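DNA mismatch repair protein MutS (Thermus aquaticus, PDB 1EWQ) takes part in DNA mismatch repair, binding mismatched DNA, possibly in the recognition step, and has a weak ATPase activity. Local coordinates at residues 384-389 and 397-402; 436-441 and 448-453. All coordinates share one frame; numbering follows the deposited sequence.

Interaction 1: 384-389 and 397-402; sequences AALVED and GGLIRE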
ATOM      1  N   ALA C 384      -8.071 -40.200 -23.166  1.00 43.77           N
ATOM      2  CA  ALA C 384      -8.506 -41.528 -22.743  1.00 43.77           C
ATOM      3  C   ALA C 384      -8.207 -41.829 -21.279  1.00 43.92           C
ATOM      4  O   ALA C 384      -8.778 -42.751 -20.704  1.00 43.82           O
ATOM      5  CB  ALA C 384      -7.847 -42.580 -23.614  1.00 43.86           C
ATOM      6  N   ALA C 385      -7.310 -41.053 -20.679  1.00 43.82           N
ATOM      7  CA  ALA C 385      -6.936 -41.283 -19.293  1.00 43.74           C
ATOM      8  C   ALA C 385      -7.661 -40.432 -18.259  1.00 43.67           C
ATOM      9  O   ALA C 385      -8.064 -40.936 -17.211  1.00 43.76           O
ATOM     10  CB  ALA C 385      -5.435 -41.097 -19.132  1.00 43.71           C
ATOM     11  N   LEU C 386      -7.838 -39.150 -18.550  1.00 43.79           N
ATOM     12  CA  LEU C 386      -8.455 -38.248 -17.586  1.00 43.80           C
ATOM     13  C   LEU C 386      -9.924 -37.938 -17.812  1.00 44.23           C
ATOM     14  O   LEU C 386     -10.385 -37.846 -18.954  1.00 44.08           O
ATOM     15  CB  LEU C 386      -7.671 -36.935 -17.557  1.00 43.55           C
ATOM     16  CG  LEU C 386      -6.142 -37.060 -17.575  1.00 43.26           C
ATOM     17  CD1 LEU C 386      -5.525 -35.677 -17.651  1.00 42.70           C
ATOM     18  CD2 LEU C 386      -5.668 -37.804 -16.336  1.00 42.98           C
ATOM     19  N   VAL C 387     -10.657 -37.776 -16.711  1.00 44.66           N
ATOM     20  CA  VAL C 387     -12.072 -37.437 -16.789  1.00 45.13           C
ATOM     21  C   VAL C 387     -12.149 -36.074 -17.460  1.00 45.65           C
ATOM     22  O   VAL C 387     -11.155 -35.346 -17.494  1.00 45.75           O
ATOM     23  CB  VAL C 387     -12.722 -37.349 -15.391  1.00 45.08           C
ATOM     24  CG1 VAL C 387     -12.691 -38.718 -14.717  1.00 44.92           C
ATOM     25  CG2 VAL C 387     -12.004 -36.303 -14.543  1.00 44.86           C
ATOM     26  N   GLU C 388     -13.320 -35.732 -17.990  1.00 46.29           N
ATOM     27  CA  GLU C 388     -13.502 -34.458 -18.673  1.00 46.93           C
ATOM     28  C   GLU C 388     -13.018 -33.244 -17.869  1.00 47.25           C
ATOM     29  O   GLU C 388     -12.296 -32.403 -18.401  1.00 47.07           O
ATOM     30  CB  GLU C 388     -14.969 -34.280 -19.072  1.00 47.00           C
ATOM     31  CG  GLU C 388     -15.251 -32.984 -19.827  1.00 47.17           C
ATOM     32  CD  GLU C 388     -16.684 -32.893 -20.317  1.00 47.25           C
ATOM     33  OE1 GLU C 388     -17.587 -33.344 -19.587  1.00 47.33           O
ATOM     34  OE2 GLU C 388     -16.909 -32.363 -21.424  1.00 47.45           O
ATOM     35  N   ASP C 389     -13.410 -33.145 -16.602  1.00 47.66           N
ATOM     36  CA  ASP C 389     -12.978 -32.025 -15.769  1.00 48.57           C
ATOM     37  C   ASP C 389     -12.235 -32.561 -14.546  1.00 48.88           C
ATOM     38  O   ASP C 389     -12.817 -32.749 -13.486  1.00 48.84           O
ATOM     39  CB  ASP C 389     -14.183 -31.174 -15.337  1.00 49.21           C
ATOM     40  CG  ASP C 389     -14.958 -30.604 -16.523  1.00 50.00           C
ATOM     41  OD1 ASP C 389     -14.317 -30.139 -17.495  1.00 50.60           O
ATOM     42  OD2 ASP C 389     -16.208 -30.606 -16.488  1.00 50.59           O
ATOM     43  N   GLY C 397     -11.837 -37.607  -5.495  1.00 51.82           N
ATOM     44  CA  GLY C 397     -12.562 -38.095  -6.657  1.00 50.93           C
ATOM     45  C   GLY C 397     -11.768 -38.679  -7.815  1.00 49.99           C
ATOM     46  O   GLY C 397     -10.550 -38.553  -7.891  1.00 49.86           O
ATOM     47  N   GLY C 398     -12.497 -39.308  -8.729  1.00 49.23           N
ATOM     48  CA  GLY C 398     -11.902 -39.938  -9.889  1.00 48.28           C
ATOM     49  C   GLY C 398     -11.141 -39.028 -10.831  1.00 47.58           C
ATOM     50  O   GLY C 398     -11.714 -38.199 -11.540  1.00 47.38           O
ATOM     51  N   LEU C 399      -9.828 -39.192 -10.834  1.00 46.68           N
ATOM     52  CA  LEU C 399      -8.970 -38.414 -11.700  1.00 45.70           C
ATOM     53  C   LEU C 399      -8.994 -39.169 -13.024  1.00 45.37           C
ATOM     54  O   LEU C 399      -9.202 -38.590 -14.088  1.00 44.92           O
ATOM     55  CB  LEU C 399      -7.552 -38.405 -11.135  1.00 45.55           C
ATOM     56  CG  LEU C 399      -6.551 -37.332 -11.557  1.00 45.67           C
ATOM     57  CD1 LEU C 399      -5.170 -37.858 -11.271  1.00 45.43           C
ATOM     58  CD2 LEU C 399      -6.687 -36.990 -13.037  1.00 45.66           C
ATOM     59  N   ILE C 400      -8.801 -40.483 -12.925  1.00 45.10           N
ATOM     60  CA  ILE C 400      -8.758 -41.375 -14.076  1.00 45.07           C
ATOM     61  C   ILE C 400     -10.137 -41.894 -14.438  1.00 45.38           C
ATOM     62  O   ILE C 400     -10.927 -42.232 -13.563  1.00 45.42           O
ATOM     63  CB  ILE C 400      -7.825 -42.575 -13.782  1.00 44.81           C
ATOM     64  CG1 ILE C 400      -6.426 -42.060 -13.424  1.00 44.64           C
ATOM     65  CG2 ILE C 400      -7.757 -43.511 -14.987  1.00 44.36           C
ATOM     66  CD1 ILE C 400      -5.773 -41.227 -14.519  1.00 44.25           C
ATOM     67  N   ARG C 401     -10.422 -41.969 -15.733  1.00 45.66           N
ATOM     68  CA  ARG C 401     -11.725 -42.439 -16.198  1.00 46.18           C
ATOM     69  C   ARG C 401     -11.911 -43.949 -16.177  1.00 45.98           C
ATOM     70  O   ARG C 401     -10.953 -44.716 -16.309  1.00 45.89           O
ATOM     71  CB  ARG C 401     -11.988 -41.936 -17.612  1.00 46.90           C
ATOM     72  CG  ARG C 401     -11.900 -40.441 -17.717  1.00 48.07           C
ATOM     73  CD  ARG C 401     -12.725 -39.921 -18.861  1.00 48.97           C
ATOM     74  NE  ARG C 401     -12.383 -40.566 -20.121  1.00 50.03           N
ATOM     75  CZ  ARG C 401     -12.848 -40.154 -21.293  1.00 50.84           C
ATOM     76  NH1 ARG C 401     -13.666 -39.104 -21.339  1.00 51.22           N
ATOM     77  NH2 ARG C 401     -12.493 -40.776 -22.413  1.00 51.36           N
ATOM     78  N   GLU C 402     -13.163 -44.369 -16.018  1.00 45.78           N
ATOM     79  CA  GLU C 402     -13.486 -45.784 -15.985  1.00 45.79           C
ATOM     80  C   GLU C 402     -13.114 -46.469 -17.288  1.00 45.19           C
ATOM     81  O   GLU C 402     -13.337 -45.937 -18.380  1.00 44.77           O
ATOM     82  CB  GLU C 402     -14.972 -45.980 -15.695  1.00 46.75           C
ATOM     83  CG  GLU C 402     -15.319 -45.781 -14.231  1.00 48.14           C
ATOM     84  CD  GLU C 402     -16.807 -45.832 -13.968  1.00 49.10           C
ATOM     85  OE1 GLU C 402     -17.445 -46.840 -14.359  1.00 49.75           O
ATOM     86  OE2 GLU C 402     -17.337 -44.864 -13.368  1.00 49.47           O
TER
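Leu386 and Ile400 form a single backbone bridge, their CA atoms 4.7 Å apart, closed by two hydrogen bonds. Arg401 N donates to Ala385 O at 3.0 Å, and Val387 N donates to Leu399 O at 3.1 Å. The second bond is nearly straight, at 166°. On one side of the bridge Leu386 and Leu399 lie side by side and touch through their CD2 atoms at 3.5 Å. Ile400 CD1 slants across to the same Leu386 methyl. Leu349 and Phe503 extend this apolar patch. The bridge ties the end of helix 376-385 to the loop that leads into helix 406-433, within the mostly helical MutS domain III. Glu499 OE2 of helix 479-511 accepts from both Leu399 N and Ile400 N and holds this turn of the loop. Both Val387 methyls rest against the Gly398 and Leu399 carbonyl oxygens. Val387 CG1 is 3.4 Å from Gly398 O and also meets Arg401 CG at 3.5 Å. An alanine at Val387 would probably leave a gap beside these two carbonyls and lose the CG1 packing on Arg401 CG. Arg401 CG is anti to its own carbonyl carbon (chi1 -56°), which sets it against the Val387 backbone. Arg401 CD lies 3.1 Å from Leu386 O. Farther out, Arg401 NH2 is 4.1 Å from Ala384 CA.

Interaction 2: 436-441 and 448-453; sequences PTLKVG and YYLEVT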
ATOM      1  N   PRO C 436     -39.994 -49.381   9.923  1.00 39.43           N
ATOM      2  CA  PRO C 436     -39.963 -48.651   8.652  1.00 39.31           C
ATOM      3  C   PRO C 436     -38.892 -47.575   8.491  1.00 39.43           C
ATOM      4  O   PRO C 436     -38.270 -47.482   7.436  1.00 39.53           O
ATOM      5  CB  PRO C 436     -41.385 -48.094   8.540  1.00 39.34           C
ATOM      6  CG  PRO C 436     -41.776 -47.900   9.971  1.00 39.49           C
ATOM      7  CD  PRO C 436     -41.290 -49.186  10.594  1.00 39.38           C
ATOM      8  N   THR C 437     -38.670 -46.768   9.525  1.00 39.29           N
ATOM      9  CA  THR C 437     -37.672 -45.706   9.435  1.00 38.79           C
ATOM     10  C   THR C 437     -36.236 -46.122   9.760  1.00 38.58           C
ATOM     11  O   THR C 437     -35.355 -45.271   9.872  1.00 38.74           O
ATOM     12  CB  THR C 437     -38.049 -44.520  10.336  1.00 38.91           C
ATOM     13  OG1 THR C 437     -38.294 -44.989  11.668  1.00 38.88           O
ATOM     14  CG2 THR C 437     -39.292 -43.824   9.800  1.00 38.87           C
ATOM     15  N   LEU C 438     -35.989 -47.421   9.916  1.00 38.17           N
ATOM     16  CA  LEU C 438     -34.633 -47.892  10.211  1.00 37.51           C
ATOM     17  C   LEU C 438     -33.716 -47.448   9.078  1.00 37.38           C
ATOM     18  O   LEU C 438     -34.126 -47.386   7.920  1.00 37.06           O
ATOM     19  CB  LEU C 438     -34.602 -49.419  10.340  1.00 37.19           C
ATOM     20  CG  LEU C 438     -33.247 -50.097  10.589  1.00 37.05           C
ATOM     21  CD1 LEU C 438     -33.473 -51.476  11.174  1.00 36.64           C
ATOM     22  CD2 LEU C 438     -32.440 -50.184   9.290  1.00 36.81           C
ATOM     23  N   LYS C 439     -32.474 -47.133   9.412  1.00 37.28           N
ATOM     24  CA  LYS C 439     -31.539 -46.691   8.395  1.00 37.38           C
ATOM     25  C   LYS C 439     -30.125 -47.189   8.571  1.00 36.91           C
ATOM     26  O   LYS C 439     -29.688 -47.480   9.677  1.00 36.90           O
ATOM     27  CB  LYS C 439     -31.526 -45.153   8.323  1.00 37.80           C
ATOM     28  CG  LYS C 439     -32.671 -44.578   7.496  1.00 38.77           C
ATOM     29  CD  LYS C 439     -32.584 -43.061   7.346  1.00 39.22           C
ATOM     30  CE  LYS C 439     -32.812 -42.352   8.668  1.00 39.63           C
ATOM     31  NZ  LYS C 439     -32.845 -40.864   8.509  1.00 40.03           N
ATOM     32  N   VAL C 440     -29.426 -47.309   7.449  1.00 36.59           N
ATOM     33  CA  VAL C 440     -28.024 -47.691   7.448  1.00 36.20           C
ATOM     34  C   VAL C 440     -27.311 -46.388   7.105  1.00 36.15           C
ATOM     35  O   VAL C 440     -27.490 -45.843   6.018  1.00 36.22           O
ATOM     36  CB  VAL C 440     -27.696 -48.740   6.365  1.00 36.31           C
ATOM     37  CG1 VAL C 440     -26.181 -48.799   6.148  1.00 35.94           C
ATOM     38  CG2 VAL C 440     -28.218 -50.111   6.791  1.00 35.82           C
ATOM     39  N   GLY C 441     -26.527 -45.871   8.040  1.00 36.18           N
ATOM     40  CA  GLY C 441     -25.829 -44.629   7.785  1.00 36.09           C
ATOM     41  C   GLY C 441     -24.343 -44.795   7.959  1.00 36.22           C
ATOM     42  O   GLY C 441     -23.850 -45.909   8.186  1.00 36.14           O
ATOM     43  N   TYR C 448     -19.853 -47.704   9.483  1.00 32.20           N
ATOM     44  CA  TYR C 448     -21.214 -48.039   9.065  1.00 31.76           C
ATOM     45  C   TYR C 448     -22.066 -48.470  10.249  1.00 31.25           C
ATOM     46  O   TYR C 448     -21.570 -49.090  11.179  1.00 30.93           O
ATOM     47  CB  TYR C 448     -21.201 -49.140   8.009  1.00 31.59           C
ATOM     48  CG  TYR C 448     -20.637 -48.673   6.690  1.00 31.72           C
ATOM     49  CD1 TYR C 448     -19.260 -48.609   6.480  1.00 31.37           C
ATOM     50  CD2 TYR C 448     -21.479 -48.238   5.670  1.00 31.74           C
ATOM     51  CE1 TYR C 448     -18.741 -48.117   5.286  1.00 31.56           C
ATOM     52  CE2 TYR C 448     -20.969 -47.743   4.473  1.00 31.87           C
ATOM     53  CZ  TYR C 448     -19.601 -47.686   4.289  1.00 31.67           C
ATOM     54  OH  TYR C 448     -19.100 -47.202   3.102  1.00 32.23           O
ATOM     55  N   TYR C 449     -23.355 -48.160  10.204  1.00 30.94           N
ATOM     56  CA  TYR C 449     -24.235 -48.506  11.318  1.00 31.30           C
ATOM     57  C   TYR C 449     -25.709 -48.592  10.948  1.00 31.42           C
ATOM     58  O   TYR C 449     -26.123 -48.161   9.874  1.00 31.40           O
ATOM     59  CB  TYR C 449     -24.072 -47.465  12.438  1.00 30.92           C
ATOM     60  CG  TYR C 449     -24.406 -46.055  11.991  1.00 30.90           C
ATOM     61  CD1 TYR C 449     -25.730 -45.674  11.718  1.00 30.99           C
ATOM     62  CD2 TYR C 449     -23.399 -45.114  11.788  1.00 30.84           C
ATOM     63  CE1 TYR C 449     -26.040 -44.389  11.252  1.00 30.85           C
ATOM     64  CE2 TYR C 449     -23.693 -43.829  11.317  1.00 31.26           C
ATOM     65  CZ  TYR C 449     -25.012 -43.474  11.049  1.00 31.37           C
ATOM     66  OH  TYR C 449     -25.287 -42.215  10.560  1.00 31.31           O
ATOM     67  N   LEU C 450     -26.488 -49.152  11.872  1.00 31.47           N
ATOM     68  CA  LEU C 450     -27.937 -49.290  11.734  1.00 31.44           C
ATOM     69  C   LEU C 450     -28.487 -48.245  12.696  1.00 31.24           C
ATOM     70  O   LEU C 450     -28.030 -48.150  13.840  1.00 31.37           O
ATOM     71  CB  LEU C 450     -28.385 -50.686  12.171  1.00 31.39           C
ATOM     72  CG  LEU C 450     -27.920 -51.847  11.295  1.00 31.45           C
ATOM     73  CD1 LEU C 450     -27.846 -53.120  12.119  1.00 31.56           C
ATOM     74  CD2 LEU C 450     -28.875 -52.002  10.114  1.00 31.36           C
ATOM     75  N   GLU C 451     -29.463 -47.468  12.243  1.00 31.14           N
ATOM     76  CA  GLU C 451     -30.027 -46.405  13.064  1.00 31.32           C
ATOM     77  C   GLU C 451     -31.533 -46.562  13.268  1.00 30.94           C
ATOM     78  O   GLU C 451     -32.287 -46.735  12.312  1.00 31.25           O
ATOM     79  CB  GLU C 451     -29.728 -45.048  12.410  1.00 31.59           C
ATOM     80  CG  GLU C 451     -30.153 -43.830  13.218  1.00 32.22           C
ATOM     81  CD  GLU C 451     -29.966 -42.529  12.447  1.00 32.96           C
ATOM     82  OE1 GLU C 451     -30.856 -42.176  11.636  1.00 33.54           O
ATOM     83  OE2 GLU C 451     -28.923 -41.864  12.638  1.00 32.76           O
ATOM     84  N   VAL C 452     -31.952 -46.507  14.529  1.00 30.68           N
ATOM     85  CA  VAL C 452     -33.361 -46.620  14.906  1.00 29.98           C
ATOM     86  C   VAL C 452     -33.702 -45.444  15.814  1.00 29.45           C
ATOM     87  O   VAL C 452     -32.892 -45.040  16.649  1.00 29.10           O
ATOM     88  CB  VAL C 452     -33.641 -47.938  15.680  1.00 30.35           C
ATOM     89  CG1 VAL C 452     -35.075 -47.948  16.193  1.00 30.41           C
ATOM     90  CG2 VAL C 452     -33.408 -49.148  14.773  1.00 30.50           C
ATOM     91  N   THR C 453     -34.898 -44.895  15.647  1.00 29.10           N
ATOM     92  CA  THR C 453     -35.361 -43.772  16.464  1.00 28.54           C
ATOM     93  C   THR C 453     -35.988 -44.259  17.776  1.00 28.56           C
ATOM     94  O   THR C 453     -36.429 -45.407  17.880  1.00 28.33           O
ATOM     95  CB  THR C 453     -36.418 -42.947  15.723  1.00 28.38           C
ATOM     96  OG1 THR C 453     -37.551 -43.780  15.438  1.00 27.47           O
ATOM     97  CG2 THR C 453     -35.848 -42.395  14.426  1.00 28.23           C
TER
HETATM   98  O   HOH W   1     -35.927 -46.033  13.189  1.00 37.35           O
HETATM   99  O   HOH W   2     -33.734 -43.693  11.752  1.00 43.10           O
HETATM  100  O   HOH W   3     -30.998 -39.935  10.519  1.00 41.34           O
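Gly441 and Tyr449 form a hydrogen-bonded pair in an antiparallel beta hairpin, as do Lys439 and Glu451. The hairpin is one edge of a four-stranded sheet near the tips of the long helices 406-433 and 479-511. In the MutS family this region forms the clamp that contacts DNA, consistent with a nearest-atom distance of about 5 Å to the bound nucleic acid. Tyr449 CB begins on the same sheet face as Lys439 and Glu451. A chi1 of 59° puts Tyr449 CG between its own backbone N and carbonyl carbon, 3.8 Å from Gly441 O. The ring lies with one face against that glycine. Tyr449 CD1 meets Gly441 N, and Tyr449 CD2 meets Gly441 O. Tyr449 CE1 is 3.5 Å from Gly441 CA, while Tyr449 CE2 meets Gly441 C. Tyr449 CZ is 3.4 Å from Gly441 C, which sits offset toward the rim. Tyr449 OH ends 3.7 Å from Gly441 CA; a CB on this glycine would collide with it. On the opposite face of the sheet, Val440 CG2 meets Leu450 CD2 at 3.9 Å. Glu451 OE2 forms a salt bridge with Arg475. Glu451 OE1 and Lys439 NZ form a long one, at 3.9 Å. Water 3 accepts from Lys439 NZ at 2.9 Å.

Overall arrangement
Both interactions lie in the MutS domain III range, on the same side of the chain's centre, with centres 34 Å apart and no touch between them. Helices 406-433 and 479-511 border each of them. Interaction 1 meets the start of the first (Leu408) and the later part of the second (Val502, Phe503, Val506). Interaction 2 meets their other ends (Glu426, Arg430; Met481, Glu485), on the sheet close to the DNA. Each is partly buried and mixes buried with exposed residues. Interaction 1 is one isolated bridge between a helix end and a loop, with leucine and isoleucine packing and an arginine chain set against the backbone. Interaction 2 is a regular hairpin, with ring-on-glycine packing and hydrated charges.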